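Local coordinates for protein ribokinase RBSK (Mycobacterium tuberculosis, PDB 3GO6) that probably catalyses the ATP- and magnesium-dependent phosphorylation of D-ribose at O-5, giving D-ribose 5-phosphate for nucleotide synthesis and the pentose phosphate pathway, at residues A[61-66]-A[71-76]; A[193-198]-A[256-261]; A[247-252]-A[290-295]; A[272-277]-A[296-301]. All coordinates share one frame; numbering follows the deposited sequence.

Contact 1 (A[61-66]-A[71-76]). With RIB (alpha-D-ribofuranose), chain C.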
loop_
_atom_site.group_PDB
_atom_site.type_symbol
_atom_site.label_atom_id
_atom_site.label_comp_id
_atom_site.label_asym_id
_atom_site.label_seq_id
_atom_site.Cartn_x
_atom_site.Cartn_y
_atom_site.Cartn_z
ATOM N N ASN A 61 6.160 13.751 -10.875
ATOM C CA ASN A 61 7.395 13.102 -11.347
ATOM C C ASN A 61 7.883 13.718 -12.654
ATOM O O ASN A 61 9.092 13.920 -12.846
ATOM C CB ASN A 61 7.188 11.597 -11.602
ATOM C CG ASN A 61 6.894 10.812 -10.350
ATOM O OD1 ASN A 61 7.096 11.292 -9.238
ATOM N ND2 ASN A 61 6.428 9.572 -10.529
ATOM N N GLN A 62 6.945 13.992 -13.566
ATOM C CA GLN A 62 7.310 14.580 -14.861
ATOM C C GLN A 62 7.797 16.023 -14.709
ATOM O O GLN A 62 8.750 16.431 -15.377
ATOM C CB GLN A 62 6.163 14.461 -15.865
ATOM C CG GLN A 62 5.949 12.989 -16.236
ATOM C CD GLN A 62 4.774 12.725 -17.120
ATOM O OE1 GLN A 62 4.213 13.627 -17.714
ATOM N NE2 GLN A 62 4.385 11.447 -17.210
ATOM N N ALA A 63 7.174 16.773 -13.801
ATOM C CA ALA A 63 7.604 18.141 -13.502
ATOM C C ALA A 63 9.019 18.148 -12.910
ATOM O O ALA A 63 9.867 18.963 -13.317
ATOM C CB ALA A 63 6.583 18.816 -12.539
ATOM N N VAL A 64 9.283 17.250 -11.966
ATOM C CA VAL A 64 10.600 17.127 -11.331
ATOM C C VAL A 64 11.697 16.762 -12.351
ATOM O O VAL A 64 12.782 17.359 -12.368
ATOM C CB VAL A 64 10.579 16.130 -10.156
ATOM C CG1 VAL A 64 11.994 15.789 -9.710
ATOM C CG2 VAL A 64 9.764 16.716 -8.955
ATOM N N ALA A 65 11.397 15.807 -13.221
ATOM C CA ALA A 65 12.343 15.422 -14.278
ATOM C C ALA A 65 12.626 16.567 -15.258
ATOM O O ALA A 65 13.791 16.808 -15.634
ATOM C CB ALA A 65 11.843 14.175 -15.024
ATOM N N ALA A 66 11.580 17.270 -15.688
ATOM C CA ALA A 66 11.766 18.441 -16.554
ATOM C C ALA A 66 12.633 19.527 -15.888
ATOM O O ALA A 66 13.484 20.134 -16.546
ATOM C CB ALA A 66 10.416 19.014 -16.985
ATOM N N ALA A 71 14.563 22.700 -17.510
ATOM C CA ALA A 71 13.404 23.517 -17.833
ATOM C C ALA A 71 13.000 24.377 -16.635
ATOM O O ALA A 71 13.309 24.051 -15.480
ATOM C CB ALA A 71 12.201 22.632 -18.290
ATOM N N GLN A 72 12.323 25.480 -16.920
ATOM C CA GLN A 72 11.652 26.234 -15.882
ATOM C C GLN A 72 10.225 25.714 -15.808
ATOM O O GLN A 72 9.467 25.829 -16.763
ATOM C CB GLN A 72 11.690 27.736 -16.174
ATOM C CG GLN A 72 11.659 28.557 -14.877
ATOM C CD GLN A 72 12.880 28.285 -13.973
ATOM O OE1 GLN A 72 14.029 28.522 -14.374
ATOM N NE2 GLN A 72 12.630 27.771 -12.758
ATOM N N VAL A 73 9.874 25.118 -14.675
ATOM C CA VAL A 73 8.663 24.298 -14.596
ATOM C C VAL A 73 7.627 24.872 -13.643
ATOM O O VAL A 73 7.962 25.297 -12.528
ATOM C CB VAL A 73 8.998 22.848 -14.174
ATOM C CG1 VAL A 73 7.736 21.964 -14.199
ATOM C CG2 VAL A 73 10.095 22.255 -15.084
ATOM N N GLN A 74 6.380 24.876 -14.099
ATOM C CA GLN A 74 5.205 25.111 -13.256
ATOM C C GLN A 74 4.346 23.848 -13.222
ATOM O O GLN A 74 4.147 23.194 -14.259
ATOM C CB GLN A 74 4.373 26.247 -13.832
ATOM C CG GLN A 74 5.053 27.617 -13.723
ATOM C CD GLN A 74 5.083 28.139 -12.284
ATOM O OE1 GLN A 74 4.347 27.672 -11.403
ATOM N NE2 GLN A 74 5.944 29.114 -12.045
ATOM N N PHE A 75 3.847 23.499 -12.038
ATOM C CA PHE A 75 2.939 22.371 -11.902
ATOM C C PHE A 75 1.545 22.904 -11.535
ATOM O O PHE A 75 1.412 23.802 -10.680
ATOM C CB PHE A 75 3.491 21.382 -10.869
ATOM C CG PHE A 75 2.567 20.241 -10.538
ATOM C CD1 PHE A 75 2.336 19.214 -11.460
ATOM C CD2 PHE A 75 1.935 20.184 -9.288
ATOM C CE1 PHE A 75 1.481 18.147 -11.146
ATOM C CE2 PHE A 75 1.071 19.121 -8.955
ATOM C CZ PHE A 75 0.841 18.099 -9.890
ATOM N N SER A 76 0.534 22.387 -12.219
ATOM C CA SER A 76 -0.865 22.632 -11.898
ATOM C C SER A 76 -1.505 21.288 -11.562
ATOM O O SER A 76 -1.545 20.381 -12.393
ATOM C CB SER A 76 -1.567 23.292 -13.091
ATOM O OG SER A 76 -2.940 23.528 -12.783
HETATM O O5 RIB C . 4.792 6.513 -13.213
HETATM C C5 RIB C . 4.858 6.199 -11.803
HETATM C C4 RIB C . 3.830 7.065 -11.052
HETATM O O4 RIB C . 2.510 6.595 -11.397
HETATM C C3 RIB C . 3.907 6.924 -9.542
HETATM O O3 RIB C . 4.656 7.975 -8.882
HETATM C C2 RIB C . 2.457 6.859 -9.100
HETATM O O2 RIB C . 2.120 7.935 -8.215
HETATM C C1 RIB C . 1.591 6.860 -10.351
HETATM O O1 RIB C . 0.998 8.142 -10.596
#
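Val73 reaches from the strand to the helix with its two methyls spread over two alanines one helical turn apart. CG1, anti to the backbone N (chi1 -176°), comes to 3.7 Å from Ala63 CB. The other branch, CG2, lies 3.8 Å from Ala66 CB, so each branch serves one alanine, and both also lie against the carbonyl O of Ala63. Phe75, two residues further along the strand, points its CB in the same direction, and its CB is 4.4 Å from Ala63 CB; Val24 and Leu92 also touch this phenylalanine. At the turn the contact becomes polar: Ala71 N donates to Ala66 O over 2.9 Å with an N-H...O angle of 156°, tying the last part of the helical segment to the residue before the strand.

The helix and strand axes run almost antiparallel (167°) and approach to 8.2 Å, as in the return half of a beta-alpha-beta crossover that starts from strand 21-25, with lid strands inserted before the helix. In this PfkB-family fold, strand 72-76 pairs in parallel with strand 21-25, and helix 58-68 packs on one face of the sheet, Ala63 also touching Val24. Asn61, a turn earlier and not in contact with the strand, serves the sugar. Its amide ND2 donates to O3 of the bound ribofuranose at 2.9 Å, while Val288 touches the same side chain from a loop.

Contact 2 (A[193-198]-A[256-261])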
loop_
_atom_site.group_PDB
_atom_site.type_symbol
_atom_site.label_atom_id
_atom_site.label_comp_id
_atom_site.label_asym_id
_atom_site.label_seq_id
_atom_site.Cartn_x
_atom_site.Cartn_y
_atom_site.Cartn_z
ATOM N N ALA A 193 -3.607 16.942 -29.996
ATOM C CA ALA A 193 -2.263 16.704 -29.415
ATOM C C ALA A 193 -1.168 16.809 -30.475
ATOM O O ALA A 193 -1.296 16.227 -31.550
ATOM C CB ALA A 193 -2.197 15.320 -28.721
ATOM N N ASP A 194 -0.099 17.531 -30.156
ATOM C CA ASP A 194 1.089 17.612 -30.987
ATOM C C ASP A 194 1.946 16.346 -30.827
ATOM O O ASP A 194 2.426 15.776 -31.818
ATOM C CB ASP A 194 1.918 18.863 -30.644
ATOM C CG ASP A 194 1.188 20.178 -30.978
ATOM O OD1 ASP A 194 0.606 20.273 -32.083
ATOM O OD2 ASP A 194 1.183 21.115 -30.126
ATOM N N VAL A 195 2.148 15.931 -29.573
ATOM C CA VAL A 195 3.037 14.817 -29.217
ATOM C C VAL A 195 2.278 13.952 -28.236
ATOM O O VAL A 195 1.646 14.483 -27.314
ATOM C CB VAL A 195 4.339 15.324 -28.494
ATOM C CG1 VAL A 195 5.331 14.173 -28.203
ATOM C CG2 VAL A 195 5.013 16.411 -29.287
ATOM N N VAL A 196 2.317 12.633 -28.446
ATOM C CA VAL A 196 1.769 11.684 -27.499
ATOM C C VAL A 196 2.869 10.709 -27.135
ATOM O O VAL A 196 3.567 10.190 -28.023
ATOM C CB VAL A 196 0.528 10.926 -28.026
ATOM C CG1 VAL A 196 0.058 9.906 -27.003
ATOM C CG2 VAL A 196 -0.596 11.910 -28.298
ATOM N N ILE A 197 3.031 10.491 -25.825
ATOM C CA ILE A 197 4.023 9.553 -25.284
ATOM C C ILE A 197 3.242 8.447 -24.660
ATOM O O ILE A 197 2.342 8.689 -23.844
ATOM C CB ILE A 197 4.914 10.222 -24.203
ATOM C CG1 ILE A 197 5.593 11.475 -24.772
ATOM C CG2 ILE A 197 5.949 9.219 -23.614
ATOM C CD1 ILE A 197 6.102 12.459 -23.682
ATOM N N ALA A 198 3.570 7.214 -25.034
ATOM C CA ALA A 198 2.839 6.067 -24.520
ATOM C C ALA A 198 3.654 4.809 -24.694
ATOM O O ALA A 198 4.462 4.737 -25.606
ATOM C CB ALA A 198 1.506 5.926 -25.237
ATOM N N ALA A 256 11.208 18.952 -21.646
ATOM C CA ALA A 256 12.264 19.929 -21.371
ATOM C C ALA A 256 13.166 20.205 -22.582
ATOM O O ALA A 256 13.924 21.193 -22.574
ATOM C CB ALA A 256 13.110 19.452 -20.208
ATOM N N ASN A 257 13.085 19.341 -23.600
ATOM C CA ASN A 257 13.942 19.418 -24.807
ATOM C C ASN A 257 13.232 19.570 -26.145
ATOM O O ASN A 257 13.890 19.750 -27.181
ATOM C CB ASN A 257 14.865 18.191 -24.855
ATOM C CG ASN A 257 15.926 18.232 -23.785
ATOM O OD1 ASN A 257 16.957 18.872 -23.960
ATOM N ND2 ASN A 257 15.670 17.583 -22.654
ATOM N N TRP A 258 11.905 19.486 -26.146
ATOM C CA TRP A 258 11.128 19.591 -27.364
ATOM C C TRP A 258 11.101 21.035 -27.906
ATOM O O TRP A 258 10.845 21.969 -27.143
ATOM C CB TRP A 258 9.699 19.128 -27.123
ATOM C CG TRP A 258 9.002 18.662 -28.374
ATOM C CD1 TRP A 258 8.130 19.377 -29.148
ATOM C CD2 TRP A 258 9.106 17.362 -28.979
ATOM N NE1 TRP A 258 7.689 18.603 -30.204
ATOM C CE2 TRP A 258 8.279 17.366 -30.125
ATOM C CE3 TRP A 258 9.834 16.203 -28.671
ATOM C CZ2 TRP A 258 8.129 16.246 -30.941
ATOM C CZ3 TRP A 258 9.692 15.094 -29.485
ATOM C CH2 TRP A 258 8.858 15.126 -30.619
ATOM N N PRO A 259 11.345 21.220 -29.225
ATOM C CA PRO A 259 11.361 22.592 -29.792
ATOM C C PRO A 259 9.961 23.228 -29.880
ATOM O O PRO A 259 8.974 22.518 -29.846
ATOM C CB PRO A 259 11.883 22.360 -31.213
ATOM C CG PRO A 259 11.406 20.974 -31.548
ATOM C CD PRO A 259 11.610 20.201 -30.261
ATOM N N ARG A 260 9.888 24.551 -30.033
ATOM C CA ARG A 260 8.615 25.252 -30.323
ATOM C C ARG A 260 8.071 24.879 -31.709
ATOM O O ARG A 260 8.854 24.582 -32.620
ATOM C CB ARG A 260 8.792 26.765 -30.195
ATOM C CG ARG A 260 9.434 27.198 -28.845
ATOM C CD ARG A 260 9.410 28.717 -28.638
ATOM N NE ARG A 260 10.434 29.159 -27.684
ATOM C CZ ARG A 260 10.420 30.327 -27.039
ATOM N NH1 ARG A 260 9.422 31.195 -27.220
ATOM N NH2 ARG A 260 11.406 30.630 -26.196
ATOM N N ASN A 261 6.740 24.860 -31.855
ATOM C CA ASN A 261 6.090 24.480 -33.121
ATOM C C ASN A 261 6.531 25.423 -34.274
ATOM O O ASN A 261 6.827 26.593 -34.017
ATOM C CB ASN A 261 4.560 24.516 -32.980
ATOM C CG ASN A 261 3.996 23.428 -32.041
ATOM O OD1 ASN A 261 4.485 22.287 -31.987
ATOM N ND2 ASN A 261 2.909 23.781 -31.332
#
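Val195 presses its CG2 methyl onto one face of the Trp258 indole, 3.3 Å above the ring plane and displaced toward the rim. Val195 CG2 lies 3.5 Å from Trp258 CE2, so the overlap falls at the junction of the two rings and the neighbouring CZ2, not over the middle of the system. A chi1 of -176° places CG1 of Val195 anti to the backbone N and leaves CG2, anti to the carbonyl carbon, as the branch that meets the indole. The opposite face of the indole is met by its own chain: Pro259 CD sits 3.5 Å above that plane, again toward the rim. The ring is therefore held between a strand methyl and the next residue's pyrrolidine, which restricts its tilt from both sides.

Strand 195-199 is an inner parallel strand of the large sheet of the PfkB fold, between strands 171-175 and 212-216, and segment 256-261 carries the chain out of helix 246-257. Trp258 fills the layer between sheet and helices: Met173 and Val171 touch it from strand 171-175 and Ala271 from helix 265-282, while His212 meets it edge-to-face.

Toward the margin the contact turns polar and looser. Asn261 ND2 donates to Asp194 OD2 at 3.4 Å, a weak bond despite its fairly straight N-H...O angle of 157°. The amide and carboxylate planes are 72° apart, so the two flat groups meet steeply turned. The stronger partner of that same carboxylate oxygen is the backbone N of Val172.

Contact 3 (A[247-252]-A[290-295]). With RIB (alpha-D-ribofuranose), chain C.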
loop_
_atom_site.group_PDB
_atom_site.type_symbol
_atom_site.label_atom_id
_atom_site.label_comp_id
_atom_site.label_asym_id
_atom_site.label_seq_id
_atom_site.Cartn_x
_atom_site.Cartn_y
_atom_site.Cartn_z
ATOM N N GLY A 247 9.490 5.993 -17.012
ATOM C CA GLY A 247 8.618 6.563 -18.047
ATOM C C GLY A 247 8.301 8.032 -17.797
ATOM O O GLY A 247 8.250 8.826 -18.723
ATOM N N ASP A 248 8.085 8.400 -16.527
ATOM C CA ASP A 248 7.841 9.811 -16.165
ATOM C C ASP A 248 9.077 10.638 -16.407
ATOM O O ASP A 248 8.984 11.783 -16.829
ATOM C CB ASP A 248 7.439 9.927 -14.689
ATOM C CG ASP A 248 6.082 9.313 -14.415
ATOM O OD1 ASP A 248 5.239 9.303 -15.351
ATOM O OD2 ASP A 248 5.868 8.812 -13.282
ATOM N N VAL A 249 10.247 10.059 -16.126
ATOM C CA VAL A 249 11.517 10.731 -16.425
ATOM C C VAL A 249 11.652 10.971 -17.932
ATOM O O VAL A 249 11.942 12.085 -18.375
ATOM C CB VAL A 249 12.752 9.961 -15.861
ATOM C CG1 VAL A 249 14.050 10.653 -16.307
ATOM C CG2 VAL A 249 12.703 9.914 -14.310
ATOM N N PHE A 250 11.421 9.928 -18.727
ATOM C CA PHE A 250 11.447 10.079 -20.194
ATOM C C PHE A 250 10.541 11.246 -20.631
ATOM O O PHE A 250 10.969 12.114 -21.398
ATOM C CB PHE A 250 11.026 8.754 -20.853
ATOM C CG PHE A 250 10.989 8.800 -22.368
ATOM C CD1 PHE A 250 12.035 8.238 -23.112
ATOM C CD2 PHE A 250 9.907 9.378 -23.043
ATOM C CE1 PHE A 250 12.018 8.270 -24.521
ATOM C CE2 PHE A 250 9.874 9.426 -24.448
ATOM C CZ PHE A 250 10.940 8.862 -25.189
ATOM N N ALA A 251 9.311 11.294 -20.111
ATOM C CA ALA A 251 8.325 12.297 -20.543
ATOM C C ALA A 251 8.738 13.712 -20.147
ATOM O O ALA A 251 8.641 14.652 -20.956
ATOM C CB ALA A 251 6.945 11.965 -19.983
ATOM N N GLY A 252 9.206 13.867 -18.906
ATOM C CA GLY A 252 9.612 15.192 -18.412
ATOM C C GLY A 252 10.811 15.712 -19.171
ATOM O O GLY A 252 10.878 16.904 -19.520
ATOM N N ASP A 290 12.147 10.103 -7.121
ATOM C CA ASP A 290 13.435 10.759 -6.948
ATOM C C ASP A 290 14.544 10.232 -7.878
ATOM O O ASP A 290 15.736 10.427 -7.608
ATOM C CB ASP A 290 13.860 10.693 -5.477
ATOM C CG ASP A 290 14.962 11.694 -5.130
ATOM O OD1 ASP A 290 14.788 12.914 -5.370
ATOM O OD2 ASP A 290 16.005 11.262 -4.596
ATOM N N CYS A 291 14.169 9.639 -9.005
ATOM C CA CYS A 291 15.167 8.990 -9.866
ATOM C C CYS A 291 15.603 9.766 -11.121
ATOM O O CYS A 291 16.414 9.258 -11.916
ATOM C CB CYS A 291 14.668 7.602 -10.266
ATOM S SG CYS A 291 13.155 7.609 -11.273
ATOM N N ALA A 292 15.080 10.975 -11.312
ATOM C CA ALA A 292 15.414 11.765 -12.510
ATOM C C ALA A 292 16.855 12.304 -12.441
ATOM O O ALA A 292 17.256 12.881 -11.434
ATOM C CB ALA A 292 14.424 12.899 -12.694
ATOM N N PRO A 293 17.639 12.106 -13.517
ATOM C CA PRO A 293 19.011 12.563 -13.512
ATOM C C PRO A 293 19.129 14.064 -13.783
ATOM O O PRO A 293 18.230 14.686 -14.377
ATOM C CB PRO A 293 19.631 11.763 -14.665
ATOM C CG PRO A 293 18.521 11.650 -15.637
ATOM C CD PRO A 293 17.298 11.413 -14.777
ATOM N N ALA A 294 20.248 14.640 -13.362
ATOM C CA ALA A 294 20.548 16.040 -13.670
ATOM C C ALA A 294 20.919 16.174 -15.143
ATOM O O ALA A 294 21.312 15.183 -15.787
ATOM C CB ALA A 294 21.675 16.571 -12.756
ATOM N N ALA A 295 20.784 17.382 -15.685
ATOM C CA ALA A 295 21.082 17.620 -17.096
ATOM C C ALA A 295 22.504 17.150 -17.460
ATOM O O ALA A 295 22.720 16.558 -18.527
ATOM C CB ALA A 295 20.908 19.089 -17.437
HETATM O O5 RIB C . 4.792 6.513 -13.213
HETATM C C5 RIB C . 4.858 6.199 -11.803
HETATM C C4 RIB C . 3.830 7.065 -11.052
HETATM O O4 RIB C . 2.510 6.595 -11.397
HETATM C C3 RIB C . 3.907 6.924 -9.542
HETATM O O3 RIB C . 4.656 7.975 -8.882
HETATM C C2 RIB C . 2.457 6.859 -9.100
HETATM O O2 RIB C . 2.120 7.935 -8.215
HETATM C C1 RIB C . 1.591 6.860 -10.351
HETATM O O1 RIB C . 0.998 8.142 -10.596
#
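Val249 drives both of its methyls against the loop residues Cys291, Ala292 and Pro293. CG2, the branch anti to the carbonyl carbon, lies over the middle of that run, 3.7 Å from Ala292 CA and 3.8 Å from Ala292 CB. It also touches the sulfur of Cys291, with CG2 to SG at 3.8 Å. CG1, anti to the backbone N (chi1 175°), is turned the other way along the loop and meets Pro293 CD at 3.7 Å. No hydrogen bond crosses between the segments; one valine carries the whole contact through apolar touches to three consecutive residues.

The next shell fixes both partners. Ala282 of helix 265-282 also packs on Val249, and Leu281 of that helix on Pro293. The loop is gripped from helix 58-68, where Arg68 forms a salt bridge with Asp290 OD1 and donates to the carbonyl O of Ala292.

One residue before Val249, Asp248 turns its carboxylate to the sugar. The O5 hydroxyl of the bound ribofuranose donates to Asp248 OD2 over 2.5 Å. Asn61 ND2 bonds to the same OD2, whereas Gln62 NE2 takes OD1, so each carboxylate oxygen has a protein partner that limits its rotation. The Cys291 side chain lies about 4 Å from the bound magnesium ion without belonging to its site, which is made by Asp242, Ala244, Ala282, Val285 and Gly287. A glycine-rich helix start followed by an aspartate, predicted here to be the proton acceptor, facing the sugar's O5 is the signature of the PfkB-family active site.

Contact 4 (A[272-277]-A[296-301])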
loop_
_atom_site.group_PDB
_atom_site.type_symbol
_atom_site.label_atom_id
_atom_site.label_comp_id
_atom_site.label_asym_id
_atom_site.label_seq_id
_atom_site.Cartn_x
_atom_site.Cartn_y
_atom_site.Cartn_z
ATOM N N LEU A 272 14.402 13.313 -28.327
ATOM C CA LEU A 272 14.198 11.853 -28.195
ATOM C C LEU A 272 15.420 11.116 -27.648
ATOM O O LEU A 272 15.285 10.264 -26.758
ATOM C CB LEU A 272 13.724 11.238 -29.526
ATOM C CG LEU A 272 12.331 11.658 -30.042
ATOM C CD1 LEU A 272 12.212 11.442 -31.550
ATOM C CD2 LEU A 272 11.204 10.896 -29.317
ATOM N N ARG A 273 16.608 11.459 -28.162
ATOM C CA ARG A 273 17.862 10.868 -27.665
ATOM C C ARG A 273 18.078 11.157 -26.181
ATOM O O ARG A 273 18.454 10.267 -25.423
ATOM C CB ARG A 273 19.073 11.345 -28.480
ATOM C CG ARG A 273 19.161 10.630 -29.828
ATOM C CD ARG A 273 20.165 11.262 -30.781
ATOM N NE ARG A 273 20.194 10.501 -32.030
ATOM C CZ ARG A 273 20.806 10.876 -33.157
ATOM N NH1 ARG A 273 21.449 12.037 -33.226
ATOM N NH2 ARG A 273 20.768 10.076 -34.226
ATOM N N ARG A 274 17.857 12.404 -25.784
ATOM C CA ARG A 274 18.055 12.809 -24.396
ATOM C C ARG A 274 17.039 12.122 -23.481
ATOM O O ARG A 274 17.392 11.656 -22.406
ATOM C CB ARG A 274 17.977 14.331 -24.279
ATOM C CG ARG A 274 19.203 15.018 -24.930
ATOM C CD ARG A 274 19.173 16.535 -24.844
ATOM N NE ARG A 274 19.362 16.979 -23.469
ATOM C CZ ARG A 274 20.534 17.034 -22.836
ATOM N NH1 ARG A 274 21.657 16.673 -23.461
ATOM N NH2 ARG A 274 20.581 17.438 -21.565
ATOM N N ALA A 275 15.786 12.052 -23.922
ATOM C CA ALA A 275 14.731 11.410 -23.137
ATOM C C ALA A 275 15.036 9.917 -22.975
ATOM O O ALA A 275 14.882 9.357 -21.876
ATOM C CB ALA A 275 13.334 11.649 -23.785
ATOM N N CYS A 276 15.518 9.283 -24.049
ATOM C CA CYS A 276 15.896 7.859 -23.992
ATOM C C CYS A 276 17.035 7.628 -23.001
ATOM O O CYS A 276 16.969 6.701 -22.190
ATOM C CB CYS A 276 16.276 7.311 -25.384
ATOM S SG CYS A 276 14.864 6.872 -26.397
ATOM N N ALA A 277 18.057 8.483 -23.045
ATOM C CA ALA A 277 19.175 8.367 -22.109
ATOM C C ALA A 277 18.740 8.576 -20.671
ATOM O O ALA A 277 19.156 7.832 -19.787
ATOM C CB ALA A 277 20.317 9.343 -22.468
ATOM N N ALA A 296 23.459 17.411 -16.564
ATOM C CA ALA A 296 24.852 17.042 -16.812
ATOM C C ALA A 296 25.047 15.527 -16.877
ATOM O O ALA A 296 25.887 15.049 -17.645
ATOM C CB ALA A 296 25.759 17.654 -15.764
ATOM N N ALA A 297 24.276 14.773 -16.085
ATOM C CA ALA A 297 24.298 13.305 -16.151
ATOM C C ALA A 297 23.757 12.776 -17.485
ATOM O O ALA A 297 24.262 11.782 -18.018
ATOM C CB ALA A 297 23.533 12.684 -14.978
ATOM N N ILE A 298 22.722 13.434 -18.004
ATOM C CA ILE A 298 22.156 13.101 -19.307
ATOM C C ILE A 298 23.221 13.326 -20.402
ATOM O O ILE A 298 23.469 12.439 -21.235
ATOM C CB ILE A 298 20.879 13.939 -19.603
ATOM C CG1 ILE A 298 19.762 13.616 -18.584
ATOM C CG2 ILE A 298 20.388 13.706 -21.029
ATOM C CD1 ILE A 298 18.599 14.626 -18.612
ATOM N N ASP A 299 23.840 14.511 -20.378
ATOM C CA ASP A 299 24.945 14.854 -21.293
ATOM C C ASP A 299 26.046 13.806 -21.262
ATOM O O ASP A 299 26.461 13.315 -22.307
ATOM C CB ASP A 299 25.556 16.212 -20.941
ATOM C CG ASP A 299 24.628 17.360 -21.208
ATOM O OD1 ASP A 299 23.663 17.185 -21.984
ATOM O OD2 ASP A 299 24.874 18.453 -20.642
ATOM N N ALA A 300 26.493 13.476 -20.056
ATOM C CA ALA A 300 27.566 12.512 -19.823
ATOM C C ALA A 300 27.238 11.116 -20.333
ATOM O O ALA A 300 28.116 10.429 -20.859
ATOM C CB ALA A 300 27.922 12.462 -18.342
ATOM N N ALA A 301 25.982 10.697 -20.176
ATOM C CA ALA A 301 25.535 9.383 -20.653
ATOM C C ALA A 301 25.453 9.345 -22.173
ATOM O O ALA A 301 25.705 8.313 -22.790
ATOM C CB ALA A 301 24.183 9.018 -20.041
#
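Arg274 of helix 265-282 lays its guanidinium against Ile298 of helix 295-303, joining the last two helices of this PfkB-family alpha/beta fold. The tight part is here: Ile298 CG2 stands 3.7 Å above the guanidinium plane, over its centre, and the two side chains cross at about a right angle. A bend in the arginine chain at chi3 (69°) brings the flat group across to the other helix. Ile298 is buried, and Pro293 packs against it from the loop.

Further along the helices the fit is slacker. Ala277 CB remains 4.6 Å from Ile298 CG2, and Ala301 CB is likewise 4.6 Å from Ala277 CB, so this end is lined by small methyls that face each other without close contact; Leu302 also reaches Ala277. The partly exposed margin is held by charge instead. Asp299 lies at the guanidinium edge and forms a salt bridge through a single oxygen, its carboxylate plane 55° from that of the arginine. Arg274 NH2 adds a weak bond to Asp299 OD1 at 3.1 Å. The straighter one (161°), nearly in the guanidinium plane, runs from Arg274 NH1 to Asp299 OD1; its modelled 2.5 Å is doubtfully short.

Contacts 1 and 3, with centres 10 Å apart, converge on the ribose from different helices and are joined directly by a probable hydrogen bond of 2.9 Å from Asn61 ND2 to Asp248 OD2. The centres of contacts 3 and 4 are also 10 Å apart, and Pro293 CG comes to 3.8 Å from Ile298 CG1. Helix 246-257 serves both contacts 2 and 3; Ile197 CD1 lies 3.8 Å from Ala251 CB, linking the inner strand to the helix that carries Asp248, the predicted proton acceptor. Contacts 2 and 4, centres 17 Å apart, touch where Asn257 OD1 is 3.1 Å from Arg274 NE. Contacts 1 and 4 remain separate, their nearest atoms about 6 Å apart.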